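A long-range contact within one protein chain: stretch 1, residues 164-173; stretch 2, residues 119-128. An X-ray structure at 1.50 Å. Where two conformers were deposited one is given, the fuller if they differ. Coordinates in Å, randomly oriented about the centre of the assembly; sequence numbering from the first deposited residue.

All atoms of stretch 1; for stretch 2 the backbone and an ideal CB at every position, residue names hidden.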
# COMPACT_ATOMS: atom_id res chain seq x y z
N CYS A 164 1.34 10.67 13.90
CA CYS A 164 1.24 9.97 15.18
C CYS A 164 0.90 8.49 14.90
O CYS A 164 0.53 8.12 13.77
CB CYS A 164 0.22 10.60 16.11
SG CYS A 164 -1.44 10.57 15.46
N VAL A 165 1.07 7.65 15.93
CA VAL A 165 0.92 6.22 15.74
C VAL A 165 -0.51 5.82 15.30
O VAL A 165 -0.70 4.75 14.73
CB VAL A 165 1.42 5.43 16.97
CG1 VAL A 165 0.50 5.64 18.18
CG2 VAL A 165 1.62 3.95 16.65
N GLU A 166 -1.51 6.67 15.57
CA GLU A 166 -2.88 6.38 15.15
C GLU A 166 -2.96 6.19 13.63
O GLU A 166 -3.81 5.44 13.16
CB GLU A 166 -3.77 7.53 15.61
CG GLU A 166 -5.27 7.26 15.50
CD GLU A 166 -5.86 6.11 16.31
OE1 GLU A 166 -5.18 5.55 17.20
OE2 GLU A 166 -6.99 5.70 15.95
N TRP A 167 -2.03 6.79 12.87
CA TRP A 167 -1.99 6.53 11.43
C TRP A 167 -1.82 5.04 11.15
O TRP A 167 -2.45 4.48 10.26
CB TRP A 167 -0.82 7.31 10.79
CG TRP A 167 -0.50 6.82 9.40
CD1 TRP A 167 -1.15 7.14 8.25
CD2 TRP A 167 0.54 5.89 9.04
NE1 TRP A 167 -0.62 6.43 7.19
CE2 TRP A 167 0.42 5.65 7.65
CE3 TRP A 167 1.56 5.24 9.76
CZ2 TRP A 167 1.26 4.76 6.97
CZ3 TRP A 167 2.41 4.37 9.09
CH2 TRP A 167 2.25 4.14 7.71
N LEU A 168 -0.89 4.43 11.90
CA LEU A 168 -0.63 3.02 11.71
C LEU A 168 -1.83 2.16 12.10
O LEU A 168 -2.21 1.26 11.35
CB LEU A 168 0.60 2.63 12.55
CG LEU A 168 0.99 1.14 12.50
CD1 LEU A 168 1.40 0.71 11.09
CD2 LEU A 168 2.16 0.87 13.47
N TRP A 169 -2.41 2.45 13.25
CA TRP A 169 -3.51 1.64 13.69
C TRP A 169 -4.71 1.75 12.77
O TRP A 169 -5.29 0.78 12.45
CB TRP A 169 -3.88 1.94 15.14
CG TRP A 169 -2.75 1.89 16.13
CD1 TRP A 169 -2.56 2.75 17.14
CD2 TRP A 169 -1.70 0.92 16.23
NE1 TRP A 169 -1.44 2.42 17.84
CE2 TRP A 169 -0.90 1.30 17.29
CE3 TRP A 169 -1.34 -0.20 15.51
CZ2 TRP A 169 0.22 0.59 17.65
CZ3 TRP A 169 -0.24 -0.88 15.89
CH2 TRP A 169 0.52 -0.47 16.92
N GLN A 170 -5.03 2.97 12.37
CA GLN A 170 -6.19 3.11 11.49
C GLN A 170 -5.91 2.55 10.08
O GLN A 170 -6.84 2.06 9.45
CB GLN A 170 -6.66 4.57 11.42
CG GLN A 170 -7.33 4.97 12.74
CD GLN A 170 -8.15 6.24 12.60
OE1 GLN A 170 -8.65 6.59 11.52
NE2 GLN A 170 -8.29 6.96 13.71
N SER A 171 -4.65 2.65 9.58
CA SER A 171 -4.33 2.10 8.26
C SER A 171 -4.47 0.59 8.30
O SER A 171 -5.06 0.00 7.40
CB SER A 171 -2.90 2.49 7.85
OG SER A 171 -2.81 3.88 7.57
N ILE A 172 -3.97 -0.03 9.39
CA ILE A 172 -4.11 -1.50 9.51
C ILE A 172 -5.58 -1.90 9.52
O ILE A 172 -5.96 -2.84 8.80
CB ILE A 172 -3.35 -2.02 10.73
CG1 ILE A 172 -1.85 -1.99 10.44
CG2 ILE A 172 -3.82 -3.48 11.12
CD1 ILE A 172 -0.99 -2.18 11.70
N GLN A 173 -6.42 -1.20 10.31
CA GLN A 173 -7.80 -1.68 10.36
C GLN A 173 -8.57 -1.38 9.05
O GLN A 173 -9.51 -2.15 8.75
CB GLN A 173 -8.53 -1.16 11.59
CG GLN A 173 -8.77 0.32 11.57
CD GLN A 173 -9.29 0.91 12.84
OE1 GLN A 173 -9.29 0.24 13.87
NE2 GLN A 173 -9.82 2.12 12.79
N UNK A 119 6.81 -2.94 19.55
CA UNK A 119 5.51 -3.46 19.10
C UNK A 119 5.17 -2.81 17.74
O UNK A 119 4.71 -3.49 16.82
CB UNK A 119 4.42 -3.18 20.13
N UNK A 120 5.42 -1.49 17.62
CA UNK A 120 5.17 -0.78 16.34
C UNK A 120 6.01 -1.43 15.23
O UNK A 120 5.52 -1.73 14.14
CB UNK A 120 5.51 0.71 16.46
N UNK A 121 7.32 -1.62 15.52
CA UNK A 121 8.21 -2.26 14.55
C UNK A 121 7.66 -3.62 14.09
O UNK A 121 7.62 -3.88 12.89
CB UNK A 121 9.60 -2.44 15.16
N UNK A 122 7.19 -4.44 15.05
CA UNK A 122 6.63 -5.73 14.69
C UNK A 122 5.39 -5.59 13.79
O UNK A 122 5.25 -6.34 12.82
CB UNK A 122 6.27 -6.51 15.96
N UNK A 123 4.49 -4.64 14.11
CA UNK A 123 3.28 -4.48 13.27
C UNK A 123 3.61 -3.99 11.86
O UNK A 123 2.93 -4.40 10.91
CB UNK A 123 2.31 -3.50 13.93
N UNK A 124 4.62 -3.10 11.71
CA UNK A 124 5.01 -2.64 10.39
C UNK A 124 5.45 -3.83 9.55
O UNK A 124 5.04 -3.95 8.41
CB UNK A 124 6.12 -1.60 10.48
N UNK A 125 6.27 -4.72 10.15
CA UNK A 125 6.78 -5.88 9.40
C UNK A 125 5.67 -6.88 9.10
O UNK A 125 5.60 -7.39 7.98
CB UNK A 125 7.90 -6.57 10.18
N UNK A 126 4.77 -7.11 10.08
CA UNK A 126 3.64 -8.05 9.91
C UNK A 126 2.73 -7.60 8.76
O UNK A 126 2.17 -8.44 8.06
CB UNK A 126 2.83 -8.16 11.20
N UNK A 127 2.63 -6.28 8.52
CA UNK A 127 1.74 -5.77 7.48
C UNK A 127 2.47 -5.36 6.20
O UNK A 127 1.92 -4.61 5.37
CB UNK A 127 0.96 -4.57 8.02
N UNK A 128 3.64 -5.95 5.97
CA UNK A 128 4.35 -5.82 4.71
C UNK A 128 5.17 -4.58 4.48
O UNK A 128 5.65 -4.38 3.36
CB UNK A 128 3.33 -5.92 3.57

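Stretch 2 is helical through position 126, in a helix that begins earlier in the chain; its axis is inclined by 33° to that of the stretch 1 helix, which runs on past Gln173, with 11.3 Å between the axes at closest approach. Stretch 1 presents an almost wholly apolar surface to it: Val165, Leu168, Trp169 and Ile172.

Position 119 lies sideways to stretch 1, and its ideal CB has nothing of that stretch within 5.5 Å. Many side chains would fit, long polar ones included. It is Arg119, whose extended chain brings its end nearer to stretch 1, with Arg119 NE 4.6 Å from Trp169 CH2.

At position 120 the CA-to-CB bond also points sideways, yet the ideal CB lies 4.5 Å from Leu168 CD2 and 5.1 Å from both Val165 CG2 and Trp169 CH2. Three apolar groups with no polar partner among them favour an apolar side chain; leucine, isoleucine, valine or methionine are all plausible. The residue is Ile120, with chi1 m and chi2 t. Its CD1 reaches Val165 CG2 at 3.6 Å, its CG2 packs on Leu168 CD2 at 3.7 Å, and its CG1 lies 4.2 Å from Trp169 CZ2.

Positions 121 and 122 meet nothing of stretch 1: the first points away and the second is out of reach. Helix-compatible polar residues would serve, and Glu121 and Asn122 are found.

Position 123 points toward stretch 1. Its ideal CB is 4.1 Å from Trp169 CZ3, 4.2 Å from Ile172 CD1 and 4.4 Å from Leu168 CD2, so an aliphatic or aromatic side chain would suit; the indole edge nearby makes a flat ring especially apt. Tyr123 takes this place with chi1 at -86°. Trp169 turns its edge toward the tyrosine face, with Trp169 CZ3 3.7 Å from Tyr123 CD2, the six-membered ring centroids 5.1 Å apart and the planes at 81°. Ile172 CD1 adds a contact of 4.0 Å to Tyr123 CD1. Tyr123 OH lies 3.2 Å from Arg119 NH1, one turn back.

Position 124 points sideways, with Leu168 CD1 5.3 Å from its ideal CB. A modest aliphatic group could bridge that gap. Val124 does so loosely, its CG2 standing 4.3 Å from Leu168 CD1.

Positions 125 and 126 are out of reach, leaving the choice open as far as stretch 1 is concerned; they are Leu125 and Lys126.

Position 127, at phi/psi -103/25, is the first residue after the helix to leave helical angles. It still points toward stretch 1, where Ile172 CG1 lies 4.5 Å from the ideal CB. Either an aliphatic chain or a flat ring could cover this isoleucine. His127 lays a ring face against it: Ile172 CG1 sits 4.0 Å from the centroid of the His127 ring, 17° off the normal, in a CH-pi contact, while Ile172 CD1 approaches His127 CD2 to 3.6 Å.

At position 128 phi is 81°, which favours glycine by itself, although asparagine can also adopt such angles. Gly128 occupies it, and Gly128 N donates a hydrogen bond to Leu125 O at 3.2 Å.

Stretch 2, residues 119-128: RIENYVLKHG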
# COMPACT_ATOMS: atom_id res chain seq x y z
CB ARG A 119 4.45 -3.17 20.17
CG ARG A 119 3.03 -3.59 19.81
CD ARG A 119 2.12 -3.45 21.01
NE ARG A 119 0.75 -3.10 20.63
CZ ARG A 119 -0.22 -3.98 20.41
NH1 ARG A 119 0.03 -5.28 20.51
NH2 ARG A 119 -1.43 -3.58 20.05
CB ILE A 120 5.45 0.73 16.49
CG1 ILE A 120 4.37 1.37 17.40
CG2 ILE A 120 5.47 1.43 15.11
CD1 ILE A 120 4.77 2.78 17.94
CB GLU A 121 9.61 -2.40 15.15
CG GLU A 121 10.59 -3.15 14.27
CD GLU A 121 12.00 -3.22 14.84
OE1 GLU A 121 12.30 -2.50 15.82
OE2 GLU A 121 12.81 -3.99 14.27
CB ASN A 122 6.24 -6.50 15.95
CG ASN A 122 5.98 -7.95 15.68
OD1 ASN A 122 6.85 -8.69 15.23
ND2 ASN A 122 4.76 -8.39 15.94
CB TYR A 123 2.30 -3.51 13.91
CG TYR A 123 1.37 -4.16 14.90
CD1 TYR A 123 0.24 -4.85 14.48
CD2 TYR A 123 1.60 -4.05 16.27
CE1 TYR A 123 -0.62 -5.45 15.40
CE2 TYR A 123 0.75 -4.65 17.20
CZ TYR A 123 -0.36 -5.35 16.76
OH TYR A 123 -1.21 -5.92 17.68
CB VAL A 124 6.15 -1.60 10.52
CG1 VAL A 124 6.82 -1.32 9.16
CG2 VAL A 124 5.61 -0.30 11.14
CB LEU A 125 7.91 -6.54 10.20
CG LEU A 125 9.16 -5.68 10.42
CD1 LEU A 125 10.12 -6.37 11.36
CD2 LEU A 125 9.87 -5.39 9.12
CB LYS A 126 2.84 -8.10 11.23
CG LYS A 126 1.57 -8.97 11.22
CD LYS A 126 0.78 -8.80 12.51
CE LYS A 126 -0.55 -9.50 12.46
NZ LYS A 126 -1.38 -9.17 13.65
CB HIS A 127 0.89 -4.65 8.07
CG HIS A 127 -0.13 -5.22 8.98
ND1 HIS A 127 -1.28 -5.84 8.48
CD2 HIS A 127 -0.11 -5.37 10.32
CE1 HIS A 127 -1.93 -6.30 9.53
NE2 HIS A 127 -1.26 -6.05 10.66
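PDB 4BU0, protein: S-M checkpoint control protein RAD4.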